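Local coordinates for protein branched-chain-amino-acid aminotransferase (Deinococcus radiodurans, PDB 3UZO) that probably transfers the amino group of leucine, isoleucine or valine to 2-oxoglutarate, using pyridoxal 5'-phosphate as cofactor, at residues S188-A193 and S210-Y215. Sequence-based numbering, arbitrary orientation.
Sequences SDYDRA and SLLPGY
The Tyr190 ring meets Leu212 and Pro213 at an oblique angle, while the Arg192 guanidinium has the CB of Ser210 at its edge, close to its plane. These two flat groups carry much of a loop-on-helix contact in a class-IV, pyridoxal-phosphate-dependent aminotransferase: the irregular segment 188-193, which follows strand 183-186, runs past one flank of helix 204-219. No hydrogen bond joins the two segments, and the contact illustrates how a loop can be fitted to a helix by side-chain shape. Leu212 CD1 reaches the hydroxyl-bearing half of the tyrosine, unusually tight at 3.2 Å from Tyr190 CE1 and 3.6 Å from Tyr190 OH. With Leu212 CG anti to its backbone N (chi1 -178°), the branch stretches out from the helix to the ring. At the other end of the tyrosine, Pro213 CB packs 3.9 Å from Tyr190 CD1, and its CG approaches Tyr190 CB. Proline is accommodated inside the helix at a kink, where the backbone N atoms of Leu212 and Pro213 make no bond to the preceding turn, the proline nitrogen carrying no hydrogen; regular bonding resumes from Gly214 N to Ser210 O. Farther along the loop, Arg192 bends at chi3 (-84°), and NH1 comes to lie 3.2 Å from Ser210 CB. The serine hydroxyl bonds instead to the carbonyl of Tyr207, whose ring makes a cation-pi contact with Arg192. The arginine side chain also touches the bound pyridoxal phosphate, and its NH1 bonds weakly to Asn206 O. Arg107 and Leu109 of the second subunit pack on Tyr190 and Leu212, placing this end within the dimer interface. In the loop's own ST turn, Ser188 OG accepts from Tyr190 N at 3.1 Å (N-H...O 153°), and the same oxygen lies 3.7 Å from Pro213 CB.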
loop_
_atom_site.group_PDB
_atom_site.type_symbol
_atom_site.label_atom_id
_atom_site.label_comp_id
_atom_site.label_asym_id
_atom_site.label_seq_id
_atom_site.Cartn_x
_atom_site.Cartn_y
_atom_site.Cartn_z
ATOM N N SER A 188 15.483 -10.170 -6.947
ATOM C CA SER A 188 15.313 -9.959 -5.516
ATOM C C SER A 188 14.425 -11.026 -4.889
ATOM O O SER A 188 13.541 -11.582 -5.548
ATOM C CB SER A 188 14.693 -8.585 -5.249
ATOM O OG SER A 188 14.497 -8.389 -3.860
ATOM N N ASP A 189 14.681 -11.314 -3.616
ATOM C CA ASP A 189 13.888 -12.282 -2.865
ATOM C C ASP A 189 12.565 -11.635 -2.463
ATOM O O ASP A 189 11.584 -12.326 -2.184
ATOM C CB ASP A 189 14.627 -12.718 -1.596
ATOM C CG ASP A 189 15.753 -13.700 -1.877
ATOM O OD1 ASP A 189 16.538 -13.978 -0.945
ATOM O OD2 ASP A 189 15.847 -14.200 -3.019
ATOM N N TYR A 190 12.548 -10.304 -2.427
ATOM C CA TYR A 190 11.341 -9.572 -2.042
ATOM C C TYR A 190 10.284 -9.549 -3.138
ATOM O O TYR A 190 10.593 -9.727 -4.320
ATOM C CB TYR A 190 11.684 -8.126 -1.669
ATOM C CG TYR A 190 12.455 -7.969 -0.387
ATOM C CD1 TYR A 190 13.822 -7.685 -0.399
ATOM C CD2 TYR A 190 11.815 -8.079 0.845
ATOM C CE1 TYR A 190 14.534 -7.512 0.784
ATOM C CE2 TYR A 190 12.519 -7.907 2.039
ATOM C CZ TYR A 190 13.878 -7.623 2.000
ATOM O OH TYR A 190 14.573 -7.439 3.177
ATOM N N ASP A 191 9.038 -9.322 -2.730
ATOM C CA ASP A 191 7.911 -9.240 -3.648
ATOM C C ASP A 191 7.289 -7.851 -3.511
ATOM O O ASP A 191 7.175 -7.316 -2.407
ATOM C CB ASP A 191 6.828 -10.267 -3.306
ATOM C CG ASP A 191 7.330 -11.700 -3.352
ATOM O OD1 ASP A 191 7.866 -12.118 -4.400
ATOM O OD2 ASP A 191 7.172 -12.410 -2.334
ATOM N N ARG A 192 6.892 -7.268 -4.631
ATOM C CA ARG A 192 6.245 -5.961 -4.598
ATOM C C ARG A 192 4.745 -6.218 -4.630
ATOM O O ARG A 192 3.949 -5.349 -4.277
ATOM C CB ARG A 192 6.648 -5.117 -5.813
ATOM C CG ARG A 192 6.222 -5.708 -7.155
ATOM C CD ARG A 192 6.652 -4.849 -8.344
ATOM N NE ARG A 192 5.732 -3.747 -8.640
ATOM C CZ ARG A 192 5.620 -2.640 -7.914
ATOM N NH1 ARG A 192 6.376 -2.477 -6.840
ATOM N NH2 ARG A 192 4.751 -1.695 -8.263
ATOM N N ALA A 193 4.362 -7.421 -5.048
ATOM C CA ALA A 193 2.946 -7.767 -5.136
ATOM C C ALA A 193 2.677 -9.247 -4.886
ATOM O O ALA A 193 3.546 -10.091 -5.099
ATOM C CB ALA A 193 2.405 -7.368 -6.502
ATOM N N SER A 210 8.110 -1.971 -2.880
ATOM C CA SER A 210 9.305 -1.979 -3.722
ATOM C C SER A 210 10.431 -1.078 -3.221
ATOM O O SER A 210 11.557 -1.180 -3.693
ATOM C CB SER A 210 8.955 -1.565 -5.157
ATOM O OG SER A 210 8.729 -0.162 -5.235
ATOM N N LEU A 211 10.132 -0.211 -2.261
ATOM C CA LEU A 211 11.131 0.718 -1.737
ATOM C C LEU A 211 12.431 0.070 -1.240
ATOM O O LEU A 211 13.512 0.409 -1.711
ATOM C CB LEU A 211 10.511 1.553 -0.619
ATOM C CG LEU A 211 10.154 3.030 -0.844
ATOM C CD1 LEU A 211 10.001 3.378 -2.317
ATOM C CD2 LEU A 211 8.874 3.325 -0.078
ATOM N N LEU A 212 12.329 -0.855 -0.290
ATOM C CA LEU A 212 13.520 -1.499 0.256
ATOM C C LEU A 212 14.322 -2.240 -0.815
ATOM O O LEU A 212 15.507 -1.974 -0.999
ATOM C CB LEU A 212 13.136 -2.453 1.404
ATOM C CG LEU A 212 14.243 -3.215 2.158
ATOM C CD1 LEU A 212 14.796 -4.326 1.292
ATOM C CD2 LEU A 212 15.352 -2.262 2.566
ATOM N N PRO A 213 13.693 -3.179 -1.539
ATOM C CA PRO A 213 14.463 -3.889 -2.566
ATOM C C PRO A 213 15.019 -2.961 -3.650
ATOM O O PRO A 213 16.112 -3.180 -4.162
ATOM C CB PRO A 213 13.468 -4.923 -3.103
ATOM C CG PRO A 213 12.132 -4.322 -2.810
ATOM C CD PRO A 213 12.315 -3.688 -1.459
ATOM N N GLY A 214 14.274 -1.912 -3.988
ATOM C CA GLY A 214 14.751 -0.986 -5.000
ATOM C C GLY A 214 15.993 -0.271 -4.501
ATOM O O GLY A 214 16.937 -0.013 -5.256
ATOM N N TYR A 215 15.987 0.049 -3.214
ATOM C CA TYR A 215 17.113 0.725 -2.584
ATOM C C TYR A 215 18.332 -0.198 -2.591
ATOM O O TYR A 215 19.428 0.215 -2.971
ATOM C CB TYR A 215 16.755 1.108 -1.148
ATOM C CG TYR A 215 17.902 1.709 -0.374
ATOM C CD1 TYR A 215 18.439 2.945 -0.732
ATOM C CD2 TYR A 215 18.458 1.036 0.712
ATOM C CE1 TYR A 215 19.504 3.497 -0.024
ATOM C CE2 TYR A 215 19.522 1.578 1.428
ATOM C CZ TYR A 215 20.041 2.806 1.054
ATOM O OH TYR A 215 21.097 3.340 1.758
#